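Local coordinates for porin (PDB 2POR), which forms channels, as a homotrimer in the outer membrane, that let small hydrophilic solutes up to about 0.6 kDa diffuse passively, at residues G159-G164 and A188-G193. Residues are numbered along the deposited sequence; the frame is centred on the assembly and turned at random.
Sequences GNYTVG and AIAKFG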
ATOM      1  N   GLY A 159      18.752 -32.861  22.813  1.00 54.47           N
ATOM      2  CA  GLY A 159      17.565 -33.297  23.497  1.00 53.05           C
ATOM      3  C   GLY A 159      16.625 -32.123  23.597  1.00 50.28           C
ATOM      4  O   GLY A 159      16.318 -31.477  22.583  1.00 60.39           O
ATOM      5  N   ASN A 160      16.273 -31.846  24.860  1.00 40.08           N
ATOM      6  CA  ASN A 160      15.334 -30.775  25.199  1.00 58.74           C
ATOM      7  C   ASN A 160      15.929 -29.377  25.122  1.00 49.02           C
ATOM      8  O   ASN A 160      15.176 -28.401  25.184  1.00 47.25           O
ATOM      9  CB  ASN A 160      14.795 -30.853  26.634  1.00 63.82           C
ATOM     10  CG  ASN A 160      14.419 -32.219  27.198  1.00 89.40           C
ATOM     11  OD1 ASN A 160      15.287 -33.091  27.328  1.00107.52           O
ATOM     12  ND2 ASN A 160      13.168 -32.473  27.579  1.00 92.23           N
ATOM     13  N   TYR A 161      17.258 -29.338  25.011  1.00 38.38           N
ATOM     14  CA  TYR A 161      18.079 -28.158  25.126  1.00 39.40           C
ATOM     15  C   TYR A 161      18.663 -27.637  23.865  1.00 45.36           C
ATOM     16  O   TYR A 161      19.121 -28.430  23.057  1.00 41.06           O
ATOM     17  CB  TYR A 161      19.254 -28.401  26.026  1.00 34.37           C
ATOM     18  CG  TYR A 161      18.742 -28.990  27.308  1.00 57.59           C
ATOM     19  CD1 TYR A 161      18.275 -28.145  28.291  1.00 69.71           C
ATOM     20  CD2 TYR A 161      18.661 -30.362  27.455  1.00 70.14           C
ATOM     21  CE1 TYR A 161      17.702 -28.666  29.439  1.00 73.90           C
ATOM     22  CE2 TYR A 161      18.088 -30.890  28.599  1.00 73.04           C
ATOM     23  CZ  TYR A 161      17.609 -30.035  29.583  1.00 78.64           C
ATOM     24  OH  TYR A 161      16.998 -30.543  30.719  1.00 85.47           O
ATOM     25  N   THR A 162      18.642 -26.330  23.678  1.00 30.45           N
ATOM     26  CA  THR A 162      19.459 -25.740  22.657  1.00 27.25           C
ATOM     27  C   THR A 162      20.238 -24.744  23.446  1.00 35.32           C
ATOM     28  O   THR A 162      19.687 -24.082  24.330  1.00 33.92           O
ATOM     29  CB  THR A 162      18.685 -25.007  21.626  1.00 31.07           C
ATOM     30  OG1 THR A 162      17.831 -25.978  21.036  1.00 39.71           O
ATOM     31  CG2 THR A 162      19.607 -24.340  20.598  1.00 29.14           C
ATOM     32  N   VAL A 163      21.523 -24.731  23.223  1.00 27.12           N
ATOM     33  CA  VAL A 163      22.299 -23.686  23.835  1.00 37.49           C
ATOM     34  C   VAL A 163      23.001 -22.972  22.692  1.00 30.21           C
ATOM     35  O   VAL A 163      23.145 -23.529  21.601  1.00 33.78           O
ATOM     36  CB  VAL A 163      23.357 -24.213  24.892  1.00 34.36           C
ATOM     37  CG1 VAL A 163      22.580 -24.894  26.016  1.00 32.38           C
ATOM     38  CG2 VAL A 163      24.411 -25.111  24.261  1.00 43.54           C
ATOM     39  N   GLY A 164      23.387 -21.712  22.845  1.00 28.78           N
ATOM     40  CA  GLY A 164      24.088 -21.037  21.771  1.00 30.23           C
ATOM     41  C   GLY A 164      24.771 -19.752  22.233  1.00 28.31           C
ATOM     42  O   GLY A 164      24.607 -19.321  23.385  1.00 28.35           O
ATOM     43  N   ALA A 188      19.915 -20.022  26.139  1.00 25.88           N
ATOM     44  CA  ALA A 188      19.584 -21.405  26.382  1.00 34.01           C
ATOM     45  C   ALA A 188      18.096 -21.532  26.134  1.00 33.31           C
ATOM     46  O   ALA A 188      17.353 -20.627  26.534  1.00 29.55           O
ATOM     47  CB  ALA A 188      19.874 -21.777  27.836  1.00 26.52           C
ATOM     48  N   ILE A 189      17.597 -22.590  25.489  1.00 36.39           N
ATOM     49  CA  ILE A 189      16.156 -22.813  25.324  1.00 27.67           C
ATOM     50  C   ILE A 189      15.885 -24.285  25.691  1.00 37.92           C
ATOM     51  O   ILE A 189      16.671 -25.157  25.323  1.00 33.44           O
ATOM     52  CB  ILE A 189      15.722 -22.564  23.878  1.00 29.72           C
ATOM     53  CG1 ILE A 189      16.064 -21.160  23.459  1.00 39.00           C
ATOM     54  CG2 ILE A 189      14.222 -22.751  23.772  1.00 33.27           C
ATOM     55  CD1 ILE A 189      16.561 -21.094  22.019  1.00 38.17           C
ATOM     56  N   ALA A 190      14.814 -24.577  26.412  1.00 34.42           N
ATOM     57  CA  ALA A 190      14.506 -25.889  26.921  1.00 33.15           C
ATOM     58  C   ALA A 190      13.035 -26.089  26.807  1.00 43.94           C
ATOM     59  O   ALA A 190      12.254 -25.190  27.157  1.00 36.50           O
ATOM     60  CB  ALA A 190      14.801 -26.037  28.395  1.00 29.97           C
ATOM     61  N   LYS A 191      12.644 -27.243  26.277  1.00 49.78           N
ATOM     62  CA  LYS A 191      11.233 -27.618  26.323  1.00 48.56           C
ATOM     63  C   LYS A 191      11.137 -28.826  27.206  1.00 51.68           C
ATOM     64  O   LYS A 191      11.911 -29.771  27.060  1.00 65.27           O
ATOM     65  CB  LYS A 191      10.633 -28.007  24.975  1.00 49.42           C
ATOM     66  CG  LYS A 191      11.595 -28.712  24.028  1.00 75.96           C
ATOM     67  CD  LYS A 191      11.515 -27.996  22.683  1.00 86.39           C
ATOM     68  CE  LYS A 191      12.186 -26.622  22.735  1.00 88.43           C
ATOM     69  NZ  LYS A 191      11.652 -25.747  21.705  1.00 91.69           N
ATOM     70  N   PHE A 192      10.252 -28.778  28.182  1.00 57.59           N
ATOM     71  CA  PHE A 192      10.003 -29.871  29.103  1.00 49.63           C
ATOM     72  C   PHE A 192       8.534 -30.205  28.919  1.00 55.22           C
ATOM     73  O   PHE A 192       7.658 -29.925  29.754  1.00 60.13           O
ATOM     74  CB  PHE A 192      10.258 -29.443  30.540  1.00 52.90           C
ATOM     75  CG  PHE A 192      11.689 -29.033  30.796  1.00 55.44           C
ATOM     76  CD1 PHE A 192      12.724 -29.776  30.261  1.00 63.13           C
ATOM     77  CD2 PHE A 192      11.919 -27.911  31.562  1.00 62.68           C
ATOM     78  CE1 PHE A 192      14.013 -29.381  30.495  1.00 71.79           C
ATOM     79  CE2 PHE A 192      13.215 -27.525  31.791  1.00 64.06           C
ATOM     80  CZ  PHE A 192      14.255 -28.258  31.258  1.00 66.40           C
ATOM     81  N   GLY A 193       8.251 -30.738  27.731  1.00 53.26           N
ATOM     82  CA  GLY A 193       6.882 -31.079  27.414  1.00 64.96           C
ATOM     83  C   GLY A 193       6.043 -29.838  27.098  1.00 72.86           C
ATOM     84  O   GLY A 193       6.378 -29.083  26.181  1.00 83.89           O
TER
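Ala188 lies across from Val163 as a non-hydrogen-bonded pair of two antiparallel barrel strands, their CA atoms 4.4 Å apart; its CA-H also leans on Thr162 O. Ile189 and Thr162 form the hydrogen-bonded pair: Ile189 N donates a hydrogen bond to Thr162 O, and Thr162 N donates one to Ile189 O, each at 2.8 Å. Their side chains stand together on the other face of the sheet from Tyr161 and Ala190, and Thr162 OG1 turns to a hydrogen bond with Thr157 OG1. Ala190 faces Tyr161 in the next non-hydrogen-bonded pair, its CB 4.1 Å from Tyr161 CE1 in an oblique apolar contact. Lys191 N binds Asn160 O at 3.0 Å. Lys191 O is in turn gripped by Asn160 ND2, again at 3.0 Å; this bond lies in both the carbonyl and the amide planes, which fixes how the carboxamide is turned. At Asn160, just before strand 161-171, a backbone bond and a side-chain bond thus together link it to Lys191. The side chains of Phe192 and Tyr161 cross at about a right angle, their ring planes 67° apart in an oblique aromatic pair, and Tyr161 OH meets the Phe192 edge, 3.2 Å from Phe192 CE1. Tyr161 CG sits anti to its carbonyl carbon (chi1 -51°), and the ring's far end reaches over to the opposite strand. An alanine at Tyr161 would probably leave the edge of Phe192 and the methyl of Ala190 without their aromatic partner. A detergent molecule bound near Ala188 is consistent with the Tyr161, Val163, Ala188 and Ala190 face being membrane-facing. The contact, neighbour-to-neighbour antiparallel pairing of a 16-stranded porin barrel, lies at the open end of hairpin 161-171/181-192, away from its turn, with strand 148-158 flanking Thr162 and Val163 and strand 195-207 flanking Ile189 and Lys191.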